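HhaI Restriction Endonuclease (PDB 6UKF) probably cleaves double-stranded DNA at its short recognition sequence, acting as a restriction endonuclease. Local coordinates at residues A[55-60]-A[83-88]; A[61-66]-A[96-101]. All coordinates share one frame; numbering follows the deposited sequence.

Both interactions draw on strand 51-62, and their centres lie about 12 Å apart. Interaction 1 is a buried contact: residues 55-60 pack against helix 80-91 through apolar side chains alone. Interaction 2 is a surface contact beside the end of the same strand. There residues 61-66 reach the loop that follows helix 93-96, and an arginine grips a backbone carbonyl, with a smaller apolar touch alongside. DNA lies next to both; the side chains that bond it, Gln56 and Thr101, are not those that join the segments. Gln56 holds a phosphate of chain B, whereas Thr101 holds one of chain C. The two contacts also meet, where Phe88 packs on Tyr96.

Interaction 1 (A[55-60]-A[83-88]); sequences GQFVLI and QKIMQF. With nucleotides of chain B.
Leu59 of strand 51-62 and Met86 of helix 80-91 make the closer of two apolar touches here; Phe57 and Ile85 make the other. The bond from CA to CB of Leu59 points toward the helix. With CG anti to the carbonyl carbon (chi1 -66°), the branch ends with both methyls on Met86. Leu59 CD2 is 3.8 Å from CG of Met86 and Leu59 CD1 is 4.1 Å from that same carbon. The sulfur is also near, with Leu59 CD2 4.0 Å from Met86 SD. CD2 further lies in plane at the edge of the Phe57 ring, so the two strand residues pack together as well.

The Phe57 ring reaches Ile85 with its far end. Phe57 CZ is 4.1 Å from CD1 of Ile85, which comes to the edge of the ring near its plane. Ile85 CG2 is equally close to CZ, so two methyls of one side chain meet the ring's far end from the helix side. Trp116 and Tyr70 meet the ring too, and Val230 of strand 228-236 touches both Phe57 and Leu59.

Gln56 and Val58 alternate with these residues and face the DNA. Gln56 NE2 donates a nearly straight bond of 2.8 Å to OP2 of DC7 of chain B (163°). With OE1 bonded to Lys157 and NE2 to the phosphate, both ends of the amide are held and its rotation is set. Val58 CG2 lies 3.7 Å from O5' of DG6 of chain B.

The strand is thus two-faced, with alternate side chains going to the protein core and to the DNA. Between these two segments the side chains hold by apolar contact, whereas on the DNA side Gln56 adds a hydrogen bond to a phosphate. This contact therefore rests on side-chain packing, with Ile85 also touching Phe232 and helix 110-123.

Interaction 2 (A[61-66]-A[96-101]); sequences PNRAEY and YANLST. With EDO (1,2-ethanediol), chain V; nucleotides of chain C.
Arg63 CG stands anti to the carbonyl carbon (chi1 -57°), and the chain runs extended from CG to NE. This carries the guanidinium across to Ala97. Both terminal nitrogens donate to Ala97 O, which lies at the guanidinium edge near its plane. The bond from Arg63 NH2 is 2.9 Å to Ala97 O, with an angle of 141° at the hydrogen. The one from Arg63 NH1 to Ala97 O is weak, at 3.1 Å. Arg63 NH1 also lies 3.5 Å from CB of Ala97. A water takes a bond from Leu99 N at 3.0 Å and a weak one from NH2 of Arg63. Pro61 CB sits over one guanidinium face, toward the rim, and Pro61 CG is 4.4 Å from Leu99 CD2.

Asn62 forms an Asx motif, its OD1 accepting from Glu65 N at 3.0 Å, as the chain turns after the strand. Further along the loop, Thr101 OG1 donates to OP2 of DT4 of chain C at 2.8 Å. The contact joins the end of strand 51-62 to the loop between helix 93-96 and strand 104-105. Tyr154 of strand 148-156 touches both Pro61 and Leu99.

Interaction 1 (A[55-60]-A[83-88])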
ATOM      1  N   GLY A  55       0.523   1.312   5.886  1.00  8.39           N
ATOM      2  CA  GLY A  55      -0.710   1.984   6.240  1.00  8.69           C
ATOM      3  C   GLY A  55      -0.597   3.499   6.113  1.00  7.53           C
ATOM      4  O   GLY A  55       0.493   4.076   6.092  1.00  7.94           O
ATOM      5  N   GLN A  56      -1.761   4.147   6.033  1.00  7.87           N
ATOM      6  CA  GLN A  56      -1.810   5.588   5.821  1.00  7.85           C
ATOM      7  C   GLN A  56      -3.176   6.133   6.216  1.00  8.09           C
ATOM      8  O   GLN A  56      -4.135   5.385   6.410  1.00  8.49           O
ATOM      9  CB  GLN A  56      -1.554   5.928   4.351  1.00  7.69           C
ATOM     10  CG  GLN A  56      -2.621   5.381   3.406  1.00  7.62           C
ATOM     11  CD  GLN A  56      -2.623   6.096   2.083  1.00  8.06           C
ATOM     12  OE1 GLN A  56      -1.740   5.887   1.255  1.00  8.43           O
ATOM     13  NE2 GLN A  56      -3.603   6.971   1.883  1.00  8.42           N
ATOM     14  N   PHE A  57      -3.251   7.461   6.306  1.00  8.49           N
ATOM     15  CA  PHE A  57      -4.524   8.173   6.353  1.00  8.07           C
ATOM     16  C   PHE A  57      -4.308   9.594   5.840  1.00  7.95           C
ATOM     17  O   PHE A  57      -3.271  10.205   6.106  1.00  8.37           O
ATOM     18  CB  PHE A  57      -5.166   8.176   7.752  1.00  8.39           C
ATOM     19  CG  PHE A  57      -4.261   8.633   8.865  1.00  8.25           C
ATOM     20  CD1 PHE A  57      -4.208   9.969   9.237  1.00  8.26           C
ATOM     21  CD2 PHE A  57      -3.497   7.718   9.572  1.00  8.99           C
ATOM     22  CE1 PHE A  57      -3.393  10.383  10.277  1.00  8.85           C
ATOM     23  CE2 PHE A  57      -2.680   8.128  10.611  1.00  9.32           C
ATOM     24  CZ  PHE A  57      -2.629   9.459  10.966  1.00  9.53           C
ATOM     25  N   VAL A  58      -5.289  10.108   5.099  1.00  8.51           N
ATOM     26  CA  VAL A  58      -5.198  11.452   4.537  1.00  8.98           C
ATOM     27  C   VAL A  58      -5.582  12.481   5.590  1.00  9.05           C
ATOM     28  O   VAL A  58      -6.572  12.319   6.315  1.00  9.60           O
ATOM     29  CB  VAL A  58      -6.082  11.570   3.281  1.00  9.13           C
ATOM     30  CG1 VAL A  58      -6.150  13.013   2.805  1.00 10.42           C
ATOM     31  CG2 VAL A  58      -5.549  10.670   2.178  1.00 10.12           C
ATOM     32  N   LEU A  59      -4.790  13.548   5.678  1.00  9.04           N
ATOM     33  CA  LEU A  59      -5.108  14.702   6.506  1.00  9.20           C
ATOM     34  C   LEU A  59      -5.177  15.935   5.620  1.00  9.86           C
ATOM     35  O   LEU A  59      -4.333  16.124   4.738  1.00 10.70           O
ATOM     36  CB  LEU A  59      -4.045  14.937   7.579  1.00  9.73           C
ATOM     37  CG  LEU A  59      -3.901  13.869   8.662  1.00  9.45           C
ATOM     38  CD1 LEU A  59      -2.841  14.305   9.662  1.00 10.22           C
ATOM     39  CD2 LEU A  59      -5.216  13.587   9.364  1.00 10.07           C
ATOM     40  N   ILE A  60      -6.175  16.774   5.863  1.00 11.15           N
ATOM     41  CA  ILE A  60      -6.403  17.989   5.088  1.00 12.52           C
ATOM     42  C   ILE A  60      -5.997  19.177   5.955  1.00 12.59           C
ATOM     43  O   ILE A  60      -6.530  19.337   7.061  1.00 13.83           O
ATOM     44  CB  ILE A  60      -7.871  18.105   4.647  1.00 16.12           C
ATOM     45  CG1 ILE A  60      -8.288  16.874   3.832  1.00 20.08           C
ATOM     46  CG2 ILE A  60      -8.079  19.387   3.859  1.00 19.14           C
ATOM     47  CD1 ILE A  60      -7.469  16.636   2.582  1.00 24.13           C
ATOM     48  N   GLN A  83      -5.083  10.189  16.751  1.00 11.30           N
ATOM     49  CA  GLN A  83      -5.307  11.468  17.414  0.65 12.79           C
ATOM     50  C   GLN A  83      -4.002  12.075  17.909  1.00 12.25           C
ATOM     51  O   GLN A  83      -3.799  13.291  17.809  1.00 12.36           O
ATOM     52  CB  GLN A  83      -6.314  11.290  18.555  0.65 16.99           C
ATOM     53  CG  GLN A  83      -7.754  11.343  18.074  0.65 20.17           C
ATOM     54  CD  GLN A  83      -8.733  10.656  19.003  0.65 23.29           C
ATOM     55  OE1 GLN A  83      -8.353  10.087  20.025  0.65 26.13           O
ATOM     56  NE2 GLN A  83     -10.009  10.703  18.645  0.65 24.19           N
ATOM     57  N   LYS A  84      -3.099  11.249  18.444  1.00 11.72           N
ATOM     58  CA  LYS A  84      -1.808  11.768  18.885  1.00 11.22           C
ATOM     59  C   LYS A  84      -1.032  12.363  17.715  1.00 10.40           C
ATOM     60  O   LYS A  84      -0.410  13.424  17.847  1.00 10.69           O
ATOM     61  CB  LYS A  84      -0.986  10.663  19.547  1.00 11.77           C
ATOM     62  CG  LYS A  84      -1.561  10.128  20.850  1.00 16.74           C
ATOM     63  CD  LYS A  84      -0.713   8.985  21.385  1.00 19.70           C
ATOM     64  CE  LYS A  84      -1.447   8.186  22.449  1.00 23.12           C
ATOM     65  NZ  LYS A  84      -1.969   9.039  23.550  1.00 26.50           N
ATOM     66  N   ILE A  85      -1.059  11.692  16.564  1.00  9.11           N
ATOM     67  CA  ILE A  85      -0.357  12.195  15.387  1.00  9.21           C
ATOM     68  C   ILE A  85      -0.973  13.509  14.927  1.00  9.49           C
ATOM     69  O   ILE A  85      -0.268  14.490  14.663  1.00  9.73           O
ATOM     70  CB  ILE A  85      -0.368  11.137  14.269  1.00  8.98           C
ATOM     71  CG1 ILE A  85       0.433   9.904  14.699  1.00  9.22           C
ATOM     72  CG2 ILE A  85       0.178  11.725  12.974  1.00 10.25           C
ATOM     73  CD1 ILE A  85       0.223   8.702  13.806  1.00  9.50           C
ATOM     74  N   MET A  86      -2.303  13.540  14.809  1.00  9.62           N
ATOM     75  CA  MET A  86      -2.979  14.761  14.385  1.00 10.81           C
ATOM     76  C   MET A  86      -2.717  15.899  15.358  1.00 11.00           C
ATOM     77  O   MET A  86      -2.497  17.044  14.944  1.00 11.60           O
ATOM     78  CB  MET A  86      -4.480  14.510  14.281  1.00 11.00           C
ATOM     79  CG  MET A  86      -4.868  13.604  13.138  1.00 11.59           C
ATOM     80  SD  MET A  86      -6.624  13.212  13.127  1.00 14.35           S
ATOM     81  CE  MET A  86      -7.359  14.842  13.006  1.00 18.25           C
ATOM     82  N   GLN A  87      -2.752  15.607  16.657  1.00 10.99           N
ATOM     83  CA  GLN A  87      -2.501  16.640  17.653  1.00 12.54           C
ATOM     84  C   GLN A  87      -1.094  17.200  17.507  1.00 11.79           C
ATOM     85  O   GLN A  87      -0.892  18.419  17.524  1.00 12.16           O
ATOM     86  CB  GLN A  87      -2.712  16.058  19.048  1.00 14.64           C
ATOM     87  CG  GLN A  87      -2.299  16.974  20.179  1.00 19.74           C
ATOM     88  CD  GLN A  87      -2.610  16.382  21.530  1.00 27.35           C
ATOM     89  OE1 GLN A  87      -3.669  15.787  21.733  1.00 31.00           O
ATOM     90  NE2 GLN A  87      -1.683  16.533  22.464  1.00 32.71           N
ATOM     91  N   PHE A  88      -0.101  16.322  17.352  1.00 11.28           N
ATOM     92  CA  PHE A  88       1.265  16.801  17.193  1.00 11.18           C
ATOM     93  C   PHE A  88       1.394  17.682  15.957  1.00 10.81           C
ATOM     94  O   PHE A  88       1.988  18.765  16.007  1.00 11.27           O
ATOM     95  CB  PHE A  88       2.245  15.634  17.109  1.00 11.87           C
ATOM     96  CG  PHE A  88       3.656  16.075  16.881  1.00 11.48           C
ATOM     97  CD1 PHE A  88       4.148  16.235  15.597  1.00 14.56           C
ATOM     98  CD2 PHE A  88       4.480  16.375  17.952  1.00 13.43           C
ATOM     99  CE1 PHE A  88       5.439  16.667  15.386  1.00 16.60           C
ATOM    100  CE2 PHE A  88       5.774  16.806  17.746  1.00 15.17           C
ATOM    101  CZ  PHE A  88       6.255  16.950  16.461  1.00 16.90           C
TER
ATOM    102  P    DC B   7      -6.990   6.154   3.424  1.00  8.92           P
ATOM    103  OP1  DC B   7      -7.743   5.749   4.635  1.00  9.90           O
ATOM    104  OP2  DC B   7      -5.910   7.155   3.509  1.00  8.98           O
ATOM    105  O5'  DC B   7      -6.394   4.831   2.759  1.00  9.41           O
ATOM    106  C5'  DC B   7      -7.243   3.703   2.628  1.00  9.68           C
ATOM    107  C4'  DC B   7      -6.537   2.561   1.931  1.00  9.64           C
ATOM    108  O4'  DC B   7      -6.365   2.885   0.527  1.00  9.12           O
ATOM    109  C3'  DC B   7      -5.139   2.231   2.472  1.00  9.15           C
ATOM    110  O3'  DC B   7      -5.037   0.822   2.659  1.00  9.33           O
ATOM    111  C2'  DC B   7      -4.198   2.756   1.399  1.00  8.60           C
ATOM    112  C1'  DC B   7      -5.046   2.594   0.138  1.00  9.11           C
ATOM    113  N1   DC B   7      -4.657   3.495  -0.966  1.00  8.74           N
ATOM    114  C2   DC B   7      -4.429   2.969  -2.242  1.00  8.74           C
ATOM    115  O2   DC B   7      -4.580   1.752  -2.434  1.00  9.35           O
ATOM    116  N3   DC B   7      -4.050   3.810  -3.235  1.00  8.56           N
ATOM    117  C4   DC B   7      -3.900   5.114  -2.986  1.00  8.64           C
ATOM    118  N4   DC B   7      -3.521   5.907  -3.993  1.00  9.84           N
ATOM    119  C5   DC B   7      -4.132   5.664  -1.694  1.00  8.83           C
ATOM    120  C6   DC B   7      -4.505   4.826  -0.727  1.00  8.93           C
ATOM    121  P    DG B   6      -8.839  11.777  -0.049  1.00 11.35           P
ATOM    122  OP1  DG B   6      -9.423  12.369   1.173  1.00 12.47           O
ATOM    123  OP2  DG B   6      -7.604  12.354  -0.627  1.00 11.55           O
ATOM    124  O5'  DG B   6      -8.592  10.227   0.208  1.00 11.03           O
ATOM    125  C5'  DG B   6      -9.661   9.425   0.669  1.00 11.90           C
ATOM    126  C4'  DG B   6      -9.236   7.980   0.769  1.00 10.45           C
ATOM    127  O4'  DG B   6      -9.030   7.441  -0.565  1.00 10.64           O
ATOM    128  C3'  DG B   6      -7.929   7.732   1.529  1.00  9.86           C
ATOM    129  O3'  DG B   6      -8.111   6.611   2.374  1.00  9.17           O
ATOM    130  C2'  DG B   6      -6.903   7.495   0.426  1.00  9.81           C
ATOM    131  C1'  DG B   6      -7.753   6.822  -0.641  1.00 10.07           C
ATOM    132  N9   DG B   6      -7.271   6.955  -2.007  1.00  9.66           N
ATOM    133  C8   DG B   6      -6.789   8.085  -2.620  1.00 10.00           C
ATOM    134  N7   DG B   6      -6.454   7.893  -3.868  1.00 10.24           N
ATOM    135  C5   DG B   6      -6.742   6.549  -4.097  1.00  9.51           C
ATOM    136  C6   DG B   6      -6.586   5.759  -5.265  1.00 10.13           C
ATOM    137  O6   DG B   6      -6.153   6.102  -6.373  1.00 10.84           O
ATOM    138  N1   DG B   6      -6.997   4.445  -5.059  1.00 10.39           N
ATOM    139  C2   DG B   6      -7.497   3.956  -3.878  1.00 10.29           C
ATOM    140  N2   DG B   6      -7.841   2.660  -3.867  1.00 11.66           N
ATOM    141  N3   DG B   6      -7.647   4.681  -2.781  1.00 10.31           N
ATOM    142  C4   DG B   6      -7.250   5.964  -2.963  1.00  9.61           C
TER

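Interaction 2 (A[61-66]-A[96-101])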
ATOM      1  N   PRO A  61      -5.066  20.025   5.512  1.00 12.60           N
ATOM      2  CA  PRO A  61      -4.715  21.204   6.315  1.00 13.02           C
ATOM      3  C   PRO A  61      -5.864  22.201   6.343  1.00 13.56           C
ATOM      4  O   PRO A  61      -6.433  22.546   5.304  1.00 16.98           O
ATOM      5  CB  PRO A  61      -3.486  21.779   5.599  1.00 15.37           C
ATOM      6  CG  PRO A  61      -3.580  21.276   4.204  1.00 17.73           C
ATOM      7  CD  PRO A  61      -4.269  19.941   4.273  1.00 13.58           C
ATOM      8  N   ASN A  62      -6.215  22.647   7.542  1.00 13.97           N
ATOM      9  CA  ASN A  62      -7.200  23.705   7.738  1.00 14.00           C
ATOM     10  C   ASN A  62      -6.418  24.952   8.138  1.00 13.46           C
ATOM     11  O   ASN A  62      -6.030  25.110   9.298  1.00 13.97           O
ATOM     12  CB  ASN A  62      -8.227  23.311   8.795  1.00 15.95           C
ATOM     13  CG  ASN A  62      -9.343  24.334   8.932  1.00 19.01           C
ATOM     14  OD1 ASN A  62      -9.125  25.534   8.762  1.00 18.87           O
ATOM     15  ND2 ASN A  62     -10.546  23.861   9.235  1.00 25.20           N
ATOM     16  N   ARG A  63      -6.177  25.829   7.164  1.00 14.92           N
ATOM     17  CA  ARG A  63      -5.327  26.993   7.373  1.00 17.22           C
ATOM     18  C   ARG A  63      -6.030  28.108   8.130  1.00 18.08           C
ATOM     19  O   ARG A  63      -5.360  29.027   8.614  1.00 23.39           O
ATOM     20  CB  ARG A  63      -4.810  27.490   6.021  1.00 17.67           C
ATOM     21  CG  ARG A  63      -4.066  26.402   5.262  1.00 21.09           C
ATOM     22  CD  ARG A  63      -3.623  26.818   3.874  1.00 24.48           C
ATOM     23  NE  ARG A  63      -3.175  25.649   3.119  1.00 27.51           N
ATOM     24  CZ  ARG A  63      -1.970  25.100   3.228  1.00 29.87           C
ATOM     25  NH1 ARG A  63      -1.069  25.613   4.057  1.00 31.27           N
ATOM     26  NH2 ARG A  63      -1.663  24.032   2.505  1.00 30.94           N
ATOM     27  N   ALA A  64      -7.357  28.045   8.251  1.00 16.96           N
ATOM     28  CA  ALA A  64      -8.075  29.014   9.068  1.00 17.19           C
ATOM     29  C   ALA A  64      -8.034  28.644  10.546  1.00 16.90           C
ATOM     30  O   ALA A  64      -7.975  29.531  11.404  1.00 18.60           O
ATOM     31  CB  ALA A  64      -9.527  29.124   8.603  1.00 18.80           C
ATOM     32  N   GLU A  65      -8.068  27.349  10.861  1.00 14.63           N
ATOM     33  CA  GLU A  65      -8.036  26.870  12.236  1.00 14.85           C
ATOM     34  C   GLU A  65      -6.659  26.374  12.659  1.00 14.83           C
ATOM     35  O   GLU A  65      -6.475  26.021  13.826  1.00 15.79           O
ATOM     36  CB  GLU A  65      -9.069  25.754  12.430  1.00 15.62           C
ATOM     37  CG  GLU A  65     -10.498  26.165  12.118  1.00 18.25           C
ATOM     38  CD  GLU A  65     -11.001  27.265  13.032  1.00 19.28           C
ATOM     39  OE1 GLU A  65     -11.838  28.002  12.631  1.00 20.57           O
ATOM     40  OE2 GLU A  65     -10.483  27.365  14.249  1.00 19.65           O
ATOM     41  N   TYR A  66      -5.692  26.339  11.745  1.00 13.69           N
ATOM     42  CA  TYR A  66      -4.330  25.915  12.063  1.00 14.57           C
ATOM     43  C   TYR A  66      -4.311  24.513  12.669  1.00 13.14           C
ATOM     44  O   TYR A  66      -3.653  24.249  13.677  1.00 14.38           O
ATOM     45  CB  TYR A  66      -3.642  26.934  12.970  1.00 18.83           C
ATOM     46  CG  TYR A  66      -3.697  28.325  12.402  1.00 24.49           C
ATOM     47  CD1 TYR A  66      -4.680  29.220  12.804  1.00 27.03           C
ATOM     48  CD2 TYR A  66      -2.784  28.739  11.446  1.00 27.66           C
ATOM     49  CE1 TYR A  66      -4.740  30.495  12.282  1.00 29.85           C
ATOM     50  CE2 TYR A  66      -2.834  30.009  10.918  1.00 29.81           C
ATOM     51  CZ  TYR A  66      -3.815  30.884  11.339  1.00 30.95           C
ATOM     52  OH  TYR A  66      -3.867  32.153  10.809  1.00 34.87           O
ATOM     53  N   TYR A  96       3.982  21.642   9.072  1.00 12.49           N
ATOM     54  CA  TYR A  96       3.417  20.595   8.234  1.00 11.90           C
ATOM     55  C   TYR A  96       2.443  21.103   7.184  1.00 12.22           C
ATOM     56  O   TYR A  96       2.044  20.324   6.312  1.00 14.69           O
ATOM     57  CB  TYR A  96       2.737  19.531   9.109  1.00 11.88           C
ATOM     58  CG  TYR A  96       3.736  18.738   9.915  1.00 11.42           C
ATOM     59  CD1 TYR A  96       4.412  17.669   9.346  1.00 11.39           C
ATOM     60  CD2 TYR A  96       4.029  19.073  11.229  1.00 11.60           C
ATOM     61  CE1 TYR A  96       5.339  16.947  10.064  1.00 11.54           C
ATOM     62  CE2 TYR A  96       4.954  18.355  11.957  1.00 12.15           C
ATOM     63  CZ  TYR A  96       5.606  17.293  11.370  1.00 11.39           C
ATOM     64  OH  TYR A  96       6.531  16.581  12.091  1.00 12.94           O
ATOM     65  N   ALA A  97       2.076  22.384   7.217  1.00 13.16           N
ATOM     66  CA  ALA A  97       1.023  22.879   6.341  1.00 15.86           C
ATOM     67  C   ALA A  97       1.481  23.089   4.903  1.00 15.31           C
ATOM     68  O   ALA A  97       0.639  23.085   3.999  1.00 18.71           O
ATOM     69  CB  ALA A  97       0.446  24.180   6.898  1.00 19.57           C
ATOM     70  N   ASN A  98       2.776  23.283   4.663  1.00 13.79           N
ATOM     71  CA  ASN A  98       3.298  23.371   3.299  1.00 15.11           C
ATOM     72  C   ASN A  98       3.568  21.949   2.822  1.00 14.65           C
ATOM     73  O   ASN A  98       4.614  21.367   3.118  1.00 18.07           O
ATOM     74  CB  ASN A  98       4.549  24.242   3.240  1.00 16.23           C
ATOM     75  CG  ASN A  98       4.231  25.728   3.314  1.00 21.77           C
ATOM     76  OD1 ASN A  98       3.080  26.138   3.165  1.00 24.64           O
ATOM     77  ND2 ASN A  98       5.258  26.541   3.533  1.00 23.83           N
ATOM     78  N   LEU A  99       2.614  21.388   2.084  1.00 14.42           N
ATOM     79  CA  LEU A  99       2.695  19.999   1.658  1.00 13.85           C
ATOM     80  C   LEU A  99       3.836  19.810   0.665  1.00 14.14           C
ATOM     81  O   LEU A  99       4.164  20.705  -0.117  1.00 17.12           O
ATOM     82  CB  LEU A  99       1.377  19.579   1.008  1.00 14.79           C
ATOM     83  CG  LEU A  99       0.108  19.884   1.809  1.00 18.61           C
ATOM     84  CD1 LEU A  99      -1.119  19.315   1.114  1.00 18.81           C
ATOM     85  CD2 LEU A  99       0.208  19.353   3.234  1.00 18.25           C
ATOM     86  N   SER A 100       4.441  18.622   0.695  1.00 13.05           N
ATOM     87  CA  SER A 100       5.555  18.328  -0.193  0.85 14.07           C
ATOM     88  C   SER A 100       5.549  16.852  -0.561  1.00 11.98           C
ATOM     89  O   SER A 100       5.036  16.009   0.180  1.00 11.16           O
ATOM     90  CB  SER A 100       6.903  18.681   0.447  0.85 18.21           C
ATOM     91  OG  SER A 100       7.252  17.751   1.457  0.85 20.80           O
ATOM     92  N   THR A 101       6.125  16.553  -1.726  1.00 11.96           N
ATOM     93  CA  THR A 101       6.298  15.166  -2.139  1.00 11.42           C
ATOM     94  C   THR A 101       7.469  14.520  -1.414  1.00 10.99           C
ATOM     95  O   THR A 101       7.506  13.295  -1.266  1.00 12.62           O
ATOM     96  CB  THR A 101       6.535  15.084  -3.648  1.00 13.35           C
ATOM     97  OG1 THR A 101       7.571  16.000  -4.025  1.00 15.31           O
ATOM     98  CG2 THR A 101       5.258  15.402  -4.410  1.00 15.88           C
TER
HETATM   99  C1  EDO V 101       6.784  16.261  -7.825  1.00 53.31           C
HETATM  100  O1  EDO V 101       7.193  17.222  -6.846  1.00 54.13           O
HETATM  101  C2  EDO V 101       7.829  15.154  -7.934  1.00 52.10           C
HETATM  102  O2  EDO V 101       9.138  15.727  -8.036  1.00 52.31           O
ATOM    103  P    DT C   4      10.687  14.273  -4.944  1.00 15.78           P
ATOM    104  OP1  DT C   4      10.952  15.078  -6.159  1.00 18.13           O
ATOM    105  OP2  DT C   4      10.174  14.924  -3.720  1.00 16.79           O
ATOM    106  O5'  DT C   4       9.700  13.097  -5.348  1.00 15.46           O
ATOM    107  C5'  DT C   4      10.030  12.283  -6.449  1.00 17.01           C
ATOM    108  C4'  DT C   4       9.032  11.165  -6.600  1.00 19.25           C
ATOM    109  O4'  DT C   4       9.253  10.183  -5.589  1.00 19.93           O
ATOM    110  C3'  DT C   4       7.568  11.582  -6.460  1.00 17.93           C
ATOM    111  O3'  DT C   4       7.044  11.774  -7.785  1.00 18.74           O
ATOM    112  C2'  DT C   4       6.905  10.446  -5.665  1.00 19.19           C
ATOM    113  C1'  DT C   4       8.053   9.479  -5.366  1.00 19.79           C
ATOM    114  N1   DT C   4       8.137   8.957  -3.977  1.00 18.17           N
ATOM    115  C2   DT C   4       7.973   7.611  -3.758  1.00 17.33           C
ATOM    116  O2   DT C   4       7.712   6.816  -4.642  1.00 17.82           O
ATOM    117  N3   DT C   4       8.104   7.225  -2.452  1.00 15.01           N
ATOM    118  C4   DT C   4       8.399   8.031  -1.369  1.00 14.92           C
ATOM    119  O4   DT C   4       8.499   7.588  -0.231  1.00 16.23           O
ATOM    120  C5   DT C   4       8.583   9.429  -1.672  1.00 15.79           C
ATOM    121  C7   DT C   4       8.909  10.394  -0.580  1.00 16.68           C
ATOM    122  C6   DT C   4       8.459   9.820  -2.948  1.00 18.33           C
TER
HETATM  123  O   HOH W   1       0.826  23.183   0.476  1.00 27.25           O